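Local coordinates for AT-rich interactive domain-containing protein 4 (Arabidopsis thaliana, PDB 6LQF) that binds DNA and a methylated histone H3 tail, probably through its ARID domain and PHD finger respectively, linking chromatin recognition to the floral transition, at residues Met34-Ile39 / Tyr124-Val129; Ala19-Gln22 / Glu28-Arg31; Ala57-Lys62 / Asn109-His114. All coordinates share one frame; numbering follows the deposited sequence.

Contact 1: residues Met34-Ile39 / Tyr124-Val129. With ZN (zinc ion), chain E.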
loop_
_atom_site.group_PDB
_atom_site.type_symbol
_atom_site.label_atom_id
_atom_site.label_comp_id
_atom_site.label_asym_id
_atom_site.label_seq_id
_atom_site.Cartn_x
_atom_site.Cartn_y
_atom_site.Cartn_z
ATOM N N MET A 34 6.574 0.358 16.477
ATOM C CA MET A 34 6.483 -0.131 17.854
ATOM C C MET A 34 6.455 1.052 18.822
ATOM O O MET A 34 5.629 1.068 19.748
ATOM C CB MET A 34 7.641 -1.071 18.142
ATOM C CG MET A 34 7.601 -2.312 17.322
ATOM S SD MET A 34 9.184 -3.213 17.557
ATOM C CE MET A 34 9.082 -3.635 19.248
ATOM N N GLN A 35 7.315 2.046 18.591
ATOM C CA GLN A 35 7.383 3.179 19.526
ATOM C C GLN A 35 6.064 3.956 19.515
ATOM O O GLN A 35 5.537 4.373 20.557
ATOM C CB GLN A 35 8.544 4.093 19.176
ATOM C CG GLN A 35 8.720 5.238 20.171
ATOM C CD GLN A 35 9.471 6.410 19.577
ATOM O OE1 GLN A 35 10.557 6.252 19.018
ATOM N NE2 GLN A 35 8.889 7.593 19.684
ATOM N N PHE A 36 5.491 4.097 18.328
ATOM C CA PHE A 36 4.226 4.822 18.161
ATOM C C PHE A 36 3.108 4.089 18.869
ATOM O O PHE A 36 2.294 4.700 19.545
ATOM C CB PHE A 36 3.887 4.962 16.655
ATOM C CG PHE A 36 2.577 5.618 16.401
ATOM C CD1 PHE A 36 2.479 6.986 16.450
ATOM C CD2 PHE A 36 1.424 4.854 16.125
ATOM C CE1 PHE A 36 1.245 7.617 16.260
ATOM C CE2 PHE A 36 0.213 5.484 15.919
ATOM C CZ PHE A 36 0.137 6.855 15.971
ATOM N N LEU A 37 2.997 2.783 18.671
ATOM C CA LEU A 37 1.946 1.993 19.305
ATOM C C LEU A 37 2.054 2.097 20.820
ATOM O O LEU A 37 1.020 2.201 21.490
ATOM C CB LEU A 37 2.029 0.523 18.881
ATOM C CG LEU A 37 1.630 0.356 17.405
ATOM C CD1 LEU A 37 1.867 -1.091 16.982
ATOM C CD2 LEU A 37 0.183 0.744 17.141
ATOM N N LEU A 38 3.277 2.122 21.349
ATOM C CA LEU A 38 3.424 2.267 22.821
ATOM C C LEU A 38 3.011 3.656 23.290
ATOM O O LEU A 38 2.331 3.797 24.320
ATOM C CB LEU A 38 4.864 1.962 23.263
ATOM C CG LEU A 38 5.213 0.493 23.109
ATOM C CD1 LEU A 38 6.637 0.275 23.570
ATOM C CD2 LEU A 38 4.273 -0.372 23.919
ATOM N N ILE A 39 3.394 4.700 22.576
ATOM C CA ILE A 39 3.001 6.035 23.017
ATOM C C ILE A 39 1.466 6.253 22.916
ATOM O O ILE A 39 0.879 7.036 23.710
ATOM C CB ILE A 39 3.795 7.106 22.236
ATOM C CG1 ILE A 39 3.956 8.366 23.073
ATOM C CG2 ILE A 39 3.148 7.423 20.921
ATOM C CD1 ILE A 39 4.483 8.098 24.457
ATOM N N TYR A 124 -2.118 8.143 9.888
ATOM C CA TYR A 124 -2.576 9.517 10.119
ATOM C C TYR A 124 -1.470 10.393 10.766
ATOM O O TYR A 124 -1.398 11.604 10.547
ATOM C CB TYR A 124 -3.805 9.531 11.017
ATOM C CG TYR A 124 -5.065 8.840 10.487
ATOM C CD1 TYR A 124 -5.263 8.599 9.135
ATOM C CD2 TYR A 124 -6.028 8.368 11.384
ATOM C CE1 TYR A 124 -6.449 7.969 8.680
ATOM C CE2 TYR A 124 -7.180 7.740 10.950
ATOM C CZ TYR A 124 -7.390 7.532 9.610
ATOM O OH TYR A 124 -8.570 6.885 9.261
ATOM N N ALA A 125 -0.625 9.773 11.593
ATOM C CA ALA A 125 0.426 10.553 12.271
ATOM C C ALA A 125 1.719 10.722 11.476
ATOM O O ALA A 125 2.697 11.275 11.994
ATOM C CB ALA A 125 0.763 9.920 13.612
ATOM N N HIS A 126 1.749 10.246 10.234
ATOM C CA HIS A 126 2.949 10.402 9.402
ATOM C C HIS A 126 2.585 11.037 8.069
ATOM O O HIS A 126 1.411 11.370 7.858
ATOM C CB HIS A 126 3.659 9.062 9.235
ATOM C CG HIS A 126 4.282 8.595 10.502
ATOM N ND1 HIS A 126 3.546 7.992 11.505
ATOM C CD2 HIS A 126 5.545 8.727 10.979
ATOM C CE1 HIS A 126 4.340 7.753 12.540
ATOM N NE2 HIS A 126 5.548 8.201 12.251
ATOM N N ASP A 127 3.583 11.272 7.225
ATOM C CA ASP A 127 3.340 11.990 5.962
ATOM C C ASP A 127 3.800 11.148 4.806
ATOM O O ASP A 127 4.543 11.609 3.928
ATOM C CB ASP A 127 4.044 13.336 5.976
ATOM C CG ASP A 127 3.511 14.241 7.057
ATOM O OD1 ASP A 127 2.282 14.501 7.069
ATOM O OD2 ASP A 127 4.320 14.657 7.917
ATOM N N ASP A 128 3.325 9.912 4.779
ATOM C CA ASP A 128 3.779 8.945 3.818
ATOM C C ASP A 128 2.811 8.691 2.676
ATOM O O ASP A 128 3.141 7.915 1.764
ATOM C CB ASP A 128 4.040 7.626 4.523
ATOM C CG ASP A 128 5.025 7.769 5.666
ATOM O OD1 ASP A 128 6.011 8.526 5.517
ATOM O OD2 ASP A 128 4.836 7.087 6.673
ATOM N N VAL A 129 1.623 9.280 2.736
ATOM C CA VAL A 129 0.583 8.951 1.726
ATOM C C VAL A 129 0.773 9.707 0.424
ATOM O O VAL A 129 0.995 10.926 0.458
ATOM C CB VAL A 129 -0.826 9.234 2.289
ATOM C CG1 VAL A 129 -1.892 9.085 1.203
ATOM C CG2 VAL A 129 -1.074 8.266 3.454
HETATM ZN ZN ZN E . 7.174 8.133 13.479
#

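Contact 2: residues Ala19-Gln22 / Glu28-Arg31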
loop_
_atom_site.group_PDB
_atom_site.type_symbol
_atom_site.label_atom_id
_atom_site.label_comp_id
_atom_site.label_asym_id
_atom_site.label_seq_id
_atom_site.Cartn_x
_atom_site.Cartn_y
_atom_site.Cartn_z
ATOM N N ALA A 19 13.102 8.188 8.624
ATOM C CA ALA A 19 13.408 8.401 7.212
ATOM C C ALA A 19 12.144 8.457 6.346
ATOM O O ALA A 19 11.168 7.776 6.642
ATOM C CB ALA A 19 14.321 7.292 6.697
ATOM N N HIS A 20 12.182 9.238 5.263
ATOM C CA HIS A 20 11.096 9.248 4.295
ATOM C C HIS A 20 10.817 7.851 3.758
ATOM O O HIS A 20 11.708 7.051 3.576
ATOM C CB HIS A 20 11.423 10.198 3.140
ATOM C CG HIS A 20 11.473 11.637 3.540
ATOM N ND1 HIS A 20 11.243 12.664 2.650
ATOM C CD2 HIS A 20 11.745 12.223 4.728
ATOM C CE1 HIS A 20 11.363 13.820 3.275
ATOM N NE2 HIS A 20 11.664 13.582 4.540
ATOM N N ILE A 21 9.565 7.587 3.430
ATOM C CA ILE A 21 9.131 6.212 3.164
ATOM C C ILE A 21 9.778 5.619 1.915
ATOM O O ILE A 21 9.913 4.402 1.839
ATOM C CB ILE A 21 7.558 6.121 3.071
ATOM C CG1 ILE A 21 7.059 4.674 3.236
ATOM C CG2 ILE A 21 7.065 6.807 1.788
ATOM C CD1 ILE A 21 7.449 4.044 4.562
ATOM N N GLN A 22 10.249 6.456 0.995
ATOM C CA GLN A 22 10.916 5.943 -0.211
ATOM C C GLN A 22 12.273 5.300 0.063
ATOM O O GLN A 22 12.727 4.479 -0.720
ATOM C CB GLN A 22 11.116 7.057 -1.255
ATOM C CG GLN A 22 9.822 7.665 -1.757
ATOM C CD GLN A 22 9.411 8.929 -1.000
ATOM O OE1 GLN A 22 9.740 9.119 0.181
ATOM N NE2 GLN A 22 8.691 9.812 -1.695
ATOM N N GLU A 28 14.084 0.248 10.574
ATOM C CA GLU A 28 13.774 1.579 11.058
ATOM C C GLU A 28 12.263 1.826 11.089
ATOM O O GLU A 28 11.745 2.383 12.056
ATOM C CB GLU A 28 14.436 2.635 10.180
ATOM C CG GLU A 28 14.178 4.028 10.707
ATOM C CD GLU A 28 14.927 5.128 9.958
ATOM O OE1 GLU A 28 15.870 4.825 9.187
ATOM O OE2 GLU A 28 14.570 6.303 10.174
ATOM N N PHE A 29 11.547 1.393 10.044
ATOM C CA PHE A 29 10.096 1.521 10.042
ATOM C C PHE A 29 9.449 0.768 11.208
ATOM O O PHE A 29 8.638 1.354 11.939
ATOM C CB PHE A 29 9.540 1.016 8.696
ATOM C CG PHE A 29 8.074 0.951 8.671
ATOM C CD1 PHE A 29 7.330 2.111 8.431
ATOM C CD2 PHE A 29 7.409 -0.248 8.871
ATOM C CE1 PHE A 29 5.903 2.069 8.449
ATOM C CE2 PHE A 29 5.969 -0.274 8.851
ATOM C CZ PHE A 29 5.257 0.879 8.637
ATOM N N LEU A 30 9.778 -0.515 11.352
ATOM C CA LEU A 30 9.103 -1.319 12.359
ATOM C C LEU A 30 9.396 -0.811 13.771
ATOM O O LEU A 30 8.502 -0.804 14.626
ATOM C CB LEU A 30 9.511 -2.787 12.238
ATOM C CG LEU A 30 8.950 -3.482 10.983
ATOM C CD1 LEU A 30 9.565 -4.889 10.847
ATOM C CD2 LEU A 30 7.390 -3.564 10.998
ATOM N N ARG A 31 10.612 -0.345 14.012
ATOM C CA ARG A 31 10.914 0.204 15.332
ATOM C C ARG A 31 10.114 1.468 15.571
ATOM O O ARG A 31 9.629 1.685 16.699
ATOM C CB ARG A 31 12.431 0.431 15.469
ATOM C CG ARG A 31 13.189 -0.890 15.528
ATOM C CD ARG A 31 14.641 -0.625 15.884
ATOM N NE ARG A 31 15.404 -1.864 15.895
ATOM C CZ ARG A 31 15.468 -2.687 16.949
ATOM N NH1 ARG A 31 14.782 -2.409 18.050
ATOM N NH2 ARG A 31 16.169 -3.816 16.877
#

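Contact 3: residues Ala57-Lys62 / Asn109-His114. With nucleotides of chain C; nucleotides of chain D.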
loop_
_atom_site.group_PDB
_atom_site.type_symbol
_atom_site.label_atom_id
_atom_site.label_comp_id
_atom_site.label_asym_id
_atom_site.label_seq_id
_atom_site.Cartn_x
_atom_site.Cartn_y
_atom_site.Cartn_z
ATOM N N ALA A 57 1.341 -11.704 14.985
ATOM C CA ALA A 57 0.243 -11.963 14.052
ATOM C C ALA A 57 0.836 -12.763 12.905
ATOM O O ALA A 57 1.966 -12.530 12.450
ATOM C CB ALA A 57 -0.418 -10.705 13.515
ATOM N N VAL A 58 0.041 -13.703 12.436
ATOM C CA VAL A 58 0.456 -14.640 11.387
ATOM C C VAL A 58 -0.562 -14.553 10.247
ATOM O O VAL A 58 -1.783 -14.473 10.477
ATOM C CB VAL A 58 0.506 -16.048 11.940
ATOM C CG1 VAL A 58 0.780 -17.092 10.855
ATOM C CG2 VAL A 58 1.557 -16.116 13.025
ATOM N N LEU A 59 -0.047 -14.584 9.019
ATOM C CA LEU A 59 -0.838 -14.577 7.790
ATOM C C LEU A 59 -0.201 -15.590 6.835
ATOM O O LEU A 59 0.964 -15.452 6.493
ATOM C CB LEU A 59 -0.837 -13.201 7.157
ATOM C CG LEU A 59 -1.648 -13.120 5.860
ATOM C CD1 LEU A 59 -3.080 -13.347 6.202
ATOM C CD2 LEU A 59 -1.484 -11.765 5.227
ATOM N N ASN A 60 -0.988 -16.556 6.390
ATOM C CA ASN A 60 -0.546 -17.615 5.495
ATOM C C ASN A 60 0.734 -18.265 6.035
ATOM O O ASN A 60 1.691 -18.438 5.303
ATOM C CB ASN A 60 -0.311 -17.040 4.095
ATOM C CG ASN A 60 -0.258 -18.098 3.010
ATOM O OD1 ASN A 60 -0.779 -19.188 3.173
ATOM N ND2 ASN A 60 0.385 -17.768 1.869
ATOM N N SER A 61 0.717 -18.583 7.335
ATOM C CA SER A 61 1.803 -19.291 8.059
ATOM C C SER A 61 3.106 -18.541 8.206
ATOM O O SER A 61 4.120 -19.186 8.544
ATOM C CB SER A 61 2.128 -20.616 7.337
ATOM O OG SER A 61 0.974 -21.447 7.238
ATOM N N LYS A 62 3.159 -17.245 7.902
ATOM C CA LYS A 62 4.343 -16.447 8.151
ATOM C C LYS A 62 3.976 -15.244 9.000
ATOM O O LYS A 62 2.813 -14.811 8.998
ATOM C CB LYS A 62 5.012 -16.009 6.839
ATOM C CG LYS A 62 5.594 -17.195 6.082
ATOM C CD LYS A 62 6.268 -16.731 4.801
ATOM C CE LYS A 62 6.963 -17.925 4.159
ATOM N NZ LYS A 62 7.608 -17.557 2.872
ATOM N N ASN A 109 -10.160 -8.876 3.427
ATOM C CA ASN A 109 -10.768 -8.469 4.694
ATOM C C ASN A 109 -9.761 -8.572 5.871
ATOM O O ASN A 109 -9.704 -7.690 6.746
ATOM C CB ASN A 109 -11.993 -9.359 4.964
ATOM C CG ASN A 109 -12.767 -8.918 6.194
ATOM O OD1 ASN A 109 -12.521 -9.444 7.276
ATOM N ND2 ASN A 109 -13.710 -7.992 6.031
ATOM N N THR A 110 -9.008 -9.668 5.890
ATOM C CA THR A 110 -7.999 -9.855 6.924
ATOM C C THR A 110 -6.964 -8.727 6.915
ATOM O O THR A 110 -6.611 -8.164 7.975
ATOM C CB THR A 110 -7.337 -11.212 6.748
ATOM O OG1 THR A 110 -8.331 -12.233 6.941
ATOM C CG2 THR A 110 -6.270 -11.394 7.803
ATOM N N LEU A 111 -6.485 -8.357 5.714
ATOM C CA LEU A 111 -5.483 -7.300 5.640
ATOM C C LEU A 111 -6.043 -5.948 6.089
ATOM O O LEU A 111 -5.343 -5.169 6.731
ATOM C CB LEU A 111 -4.929 -7.178 4.213
ATOM C CG LEU A 111 -4.019 -8.306 3.801
ATOM C CD1 LEU A 111 -3.615 -8.109 2.366
ATOM C CD2 LEU A 111 -2.753 -8.339 4.665
ATOM N N LYS A 112 -7.303 -5.662 5.739
ATOM C CA LYS A 112 -7.908 -4.424 6.193
ATOM C C LYS A 112 -8.016 -4.392 7.721
ATOM O O LYS A 112 -7.723 -3.356 8.316
ATOM C CB LYS A 112 -9.297 -4.244 5.538
ATOM C CG LYS A 112 -9.135 -3.918 4.051
ATOM C CD LYS A 112 -10.473 -4.064 3.304
ATOM C CE LYS A 112 -11.266 -2.862 3.547
ATOM N NZ LYS A 112 -12.625 -2.961 2.833
ATOM N N ARG A 113 -8.355 -5.533 8.359
ATOM C CA ARG A 113 -8.441 -5.594 9.818
ATOM C C ARG A 113 -7.051 -5.404 10.439
ATOM O O ARG A 113 -6.881 -4.680 11.419
ATOM C CB ARG A 113 -9.068 -6.916 10.232
ATOM C CG ARG A 113 -10.556 -7.043 9.972
ATOM C CD ARG A 113 -11.207 -8.227 10.716
ATOM N NE ARG A 113 -10.569 -9.509 10.418
ATOM C CZ ARG A 113 -9.582 -10.036 11.140
ATOM N NH1 ARG A 113 -9.108 -9.382 12.187
ATOM N NH2 ARG A 113 -9.056 -11.203 10.809
ATOM N N HIS A 114 -6.027 -6.022 9.846
ATOM C CA HIS A 114 -4.686 -5.857 10.413
ATOM C C HIS A 114 -4.208 -4.421 10.220
ATOM O O HIS A 114 -3.481 -3.897 11.079
ATOM C CB HIS A 114 -3.675 -6.778 9.741
ATOM C CG HIS A 114 -3.801 -8.235 10.105
ATOM N ND1 HIS A 114 -3.932 -8.671 11.401
ATOM C CD2 HIS A 114 -3.716 -9.352 9.332
ATOM C CE1 HIS A 114 -3.954 -9.993 11.417
ATOM N NE2 HIS A 114 -3.823 -10.433 10.177
ATOM P P DT C 3 -3.735 -14.233 13.887
ATOM O OP1 DT C 3 -2.301 -14.164 13.954
ATOM O OP2 DT C 3 -4.482 -13.087 13.504
ATOM O "O5'" DT C 3 -4.175 -15.424 12.944
ATOM C "C5'" DT C 3 -3.568 -16.693 13.095
ATOM C "C4'" DT C 3 -4.178 -17.714 12.168
ATOM O "O4'" DT C 3 -5.528 -17.964 12.582
ATOM C "C3'" DT C 3 -4.244 -17.358 10.678
ATOM O "O3'" DT C 3 -3.599 -18.430 10.004
ATOM C "C2'" DT C 3 -5.731 -17.345 10.374
ATOM C "C1'" DT C 3 -6.296 -18.249 11.444
ATOM N N1 DT C 3 -7.673 -17.992 11.802
ATOM C C2 DT C 3 -8.550 -19.041 11.902
ATOM O O2 DT C 3 -8.267 -20.174 11.581
ATOM N N3 DT C 3 -9.810 -18.687 12.300
ATOM C C4 DT C 3 -10.245 -17.432 12.664
ATOM O O4 DT C 3 -11.394 -17.268 13.028
ATOM C C5 DT C 3 -9.255 -16.391 12.580
ATOM C C7 DT C 3 -9.636 -14.994 12.951
ATOM C C6 DT C 3 -8.026 -16.726 12.189
ATOM P P DA C 4 -3.112 -18.375 8.514
ATOM O OP1 DA C 4 -1.785 -18.869 8.494
ATOM O OP2 DA C 4 -3.429 -17.115 7.903
ATOM O "O5'" DA C 4 -4.056 -19.417 7.797
ATOM C "C5'" DA C 4 -3.999 -20.789 8.157
ATOM C "C4'" DA C 4 -5.030 -21.592 7.399
ATOM O "O4'" DA C 4 -6.349 -21.318 7.897
ATOM C "C3'" DA C 4 -5.095 -21.366 5.896
ATOM O "O3'" DA C 4 -5.367 -22.654 5.366
ATOM C "C2'" DA C 4 -6.293 -20.457 5.728
ATOM C "C1'" DA C 4 -7.196 -20.909 6.842
ATOM N N9 DA C 4 -8.083 -19.906 7.391
ATOM C C8 DA C 4 -7.820 -18.588 7.642
ATOM N N7 DA C 4 -8.789 -17.962 8.251
ATOM C C5 DA C 4 -9.758 -18.936 8.417
ATOM C C6 DA C 4 -11.036 -18.905 8.973
ATOM N N6 DA C 4 -11.580 -17.816 9.508
ATOM N N1 DA C 4 -11.742 -20.052 8.984
ATOM C C2 DA C 4 -11.200 -21.141 8.439
ATOM N N3 DA C 4 -10.011 -21.297 7.888
ATOM C C4 DA C 4 -9.326 -20.145 7.912
ATOM P P DA D 6 -14.594 -6.107 2.887
ATOM O OP1 DA D 6 -15.097 -4.886 3.384
ATOM O OP2 DA D 6 -13.430 -6.657 3.484
ATOM O "O5'" DA D 6 -15.698 -7.230 2.928
ATOM C "C5'" DA D 6 -17.011 -7.014 2.437
ATOM C "C4'" DA D 6 -17.986 -7.987 3.059
ATOM O "O4'" DA D 6 -17.824 -9.306 2.508
ATOM C "C3'" DA D 6 -17.878 -8.147 4.570
ATOM O "O3'" DA D 6 -19.215 -8.290 5.050
ATOM C "C2'" DA D 6 -17.039 -9.398 4.707
ATOM C "C1'" DA D 6 -17.441 -10.231 3.514
ATOM N N9 DA D 6 -16.392 -11.079 2.952
ATOM C C8 DA D 6 -15.114 -10.689 2.657
ATOM N N7 DA D 6 -14.404 -11.611 2.066
ATOM C C5 DA D 6 -15.254 -12.701 2.008
ATOM C C6 DA D 6 -15.093 -13.997 1.509
ATOM N N6 DA D 6 -13.971 -14.445 0.962
ATOM N N1 DA D 6 -16.147 -14.832 1.582
ATOM C C2 DA D 6 -17.276 -14.382 2.123
ATOM N N3 DA D 6 -17.551 -13.192 2.627
ATOM C C4 DA D 6 -16.486 -12.385 2.544
HETATM O O HOH W 1 -4.048 -13.238 9.658
#

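Contact 1: residues Met34-Ile39 / Tyr124-Val129
Phe36 and Ala125 make the closest approach here, ring carbon CE1 of Phe36 lying 3.5 Å from the methyl CB of Ala125, with Phe36 CZ a little farther from the same methyl at 3.9 Å. The methyl meets the ring obliquely. Beside it the imidazole of His126 turns its edge to the phenyl group, Phe36 CD1 coming to 4.4 Å from His126 CE1 near the imidazole plane. Phe36 holds CG anti to its backbone nitrogen (chi1 177°), which sends the ring off the helix toward the 124-129 segment.

One step out, His126 uses NE2 to bind a zinc ion at 2.0 Å, and the zinc bridges His126 to Asp32 of helix 26-39 and to His14 and Cys16 of the chain before it. The other imidazole nitrogen, ND1, is hydrogen-bonded to the carbonyl O of Tyr122, whose ring also stacks on the imidazole; together these partners fix the rotation of the metal-binding ring.

The contact thus joins the end of helix 26-39 to the chain leaving helix 120-124, next to a zinc site that ties the same two parts together a turn earlier on the first helix. Glu121 of helix 120-124 touches Phe36, while Tyr70 of helix 66-74 packs against His126.

Contact 2: residues Ala19-Gln22 / Glu28-Arg31
Glu28 reaches out from the first turn of helix 26-39 to take the backbone N-H of Ala19 on its carboxylate, with Ala19 N 2.8 Å from Glu28 OE2 and a nearly straight bond of 168°. The donor comes from above the carboxylate plane, about 45° out of it. An extended side chain makes this reach possible: CG is anti to the backbone nitrogen (chi1 -177°) and CD continues the zigzag. The Ala19 methyl rests against the same carboxylate, its CB 3.6 Å from Glu28 OE2 and 3.8 Å from Glu28 OE1, and Arg18 also touches the Glu28 side chain.

The second point of contact is apolar. Ile21, with CG1 anti to its backbone nitrogen, directs its CD1 methyl obliquely at the Phe29 ring, 4.3 Å from Phe29 CD1. The Phe29 ring is buried, and Phe67, Tyr70 and Tyr122 also meet it, so the isoleucine methyl joins an aromatic cluster.

The loop before helix 26-39 is therefore held to that helix by one charged side chain, with an apolar contact alongside. Ile21 also touches Tyr70 and Asp128, so this loop meets helix 66-74 and the loop after helix 120-124 as well.

Contact 3: residues Ala57-Lys62 / Asn109-His114
Apolar packing joins the two segments directly: Leu59 CD2 lies 3.7 Å from Leu111 CD2, where the side chains cross at about a right angle, and Leu59 CD1 is 4.1 Å from Thr110 CG2. Leu59 CG is anti to the backbone nitrogen (chi1 180°), carrying both methyls toward the helix. Ala57 CB meets the His114 ring obliquely.

A water links the segments, donating to Val58 O and lying 2.9 Å from His114 NE2, in the imidazole plane.

Hydrogen bonds hold the DNA. Val58 N donates to OP1 of DT3 of chain C at 2.8 Å, while Asn60 N and Ser61 N each take one phosphate oxygen of DA4 of chain C. These two are central in a type I' turn, whose N-H groups thus grip the phosphate. On the helix, Asn109 ND2 reaches OP2 of DA6 of chain D at 2.9 Å, and Lys112 NZ reaches OP1 of that nucleotide at 3.2 Å.

The hairpin of strands 58-59 and 62-63 thus leans on helix 107-118; its hydrogen bonds go to chain C, those of Asn109 and Lys112 to chain D, though His114 also nears DT3 of chain C. Trp87 of helix 87-91 packs on Leu111, and Phe92, in the loop after that helix, on Leu59.

Overall arrangement
All three contacts belong to the ARID part of the chain; contacts 1 and 2 lie together, contact 3 apart. Contacts 1 and 2 share helix 26-39 and touch each other, Asp128 of the former packing on Ile21 of the latter. Contact 1 is buried, apolar packing beside a zinc-binding histidine, whereas contact 2 is partly buried and rests on a carboxylate-to-backbone bond. Contact 3, its centre about 20 Å from that of contact 1 and nested within the loop contact 1 closes, also packs buried side chains, yet several of its backbone N-H groups, Asn109 and Lys112 bind phosphates. The nearest atoms of contacts 1 and 2 stay about 13 and 15 Å from the DNA.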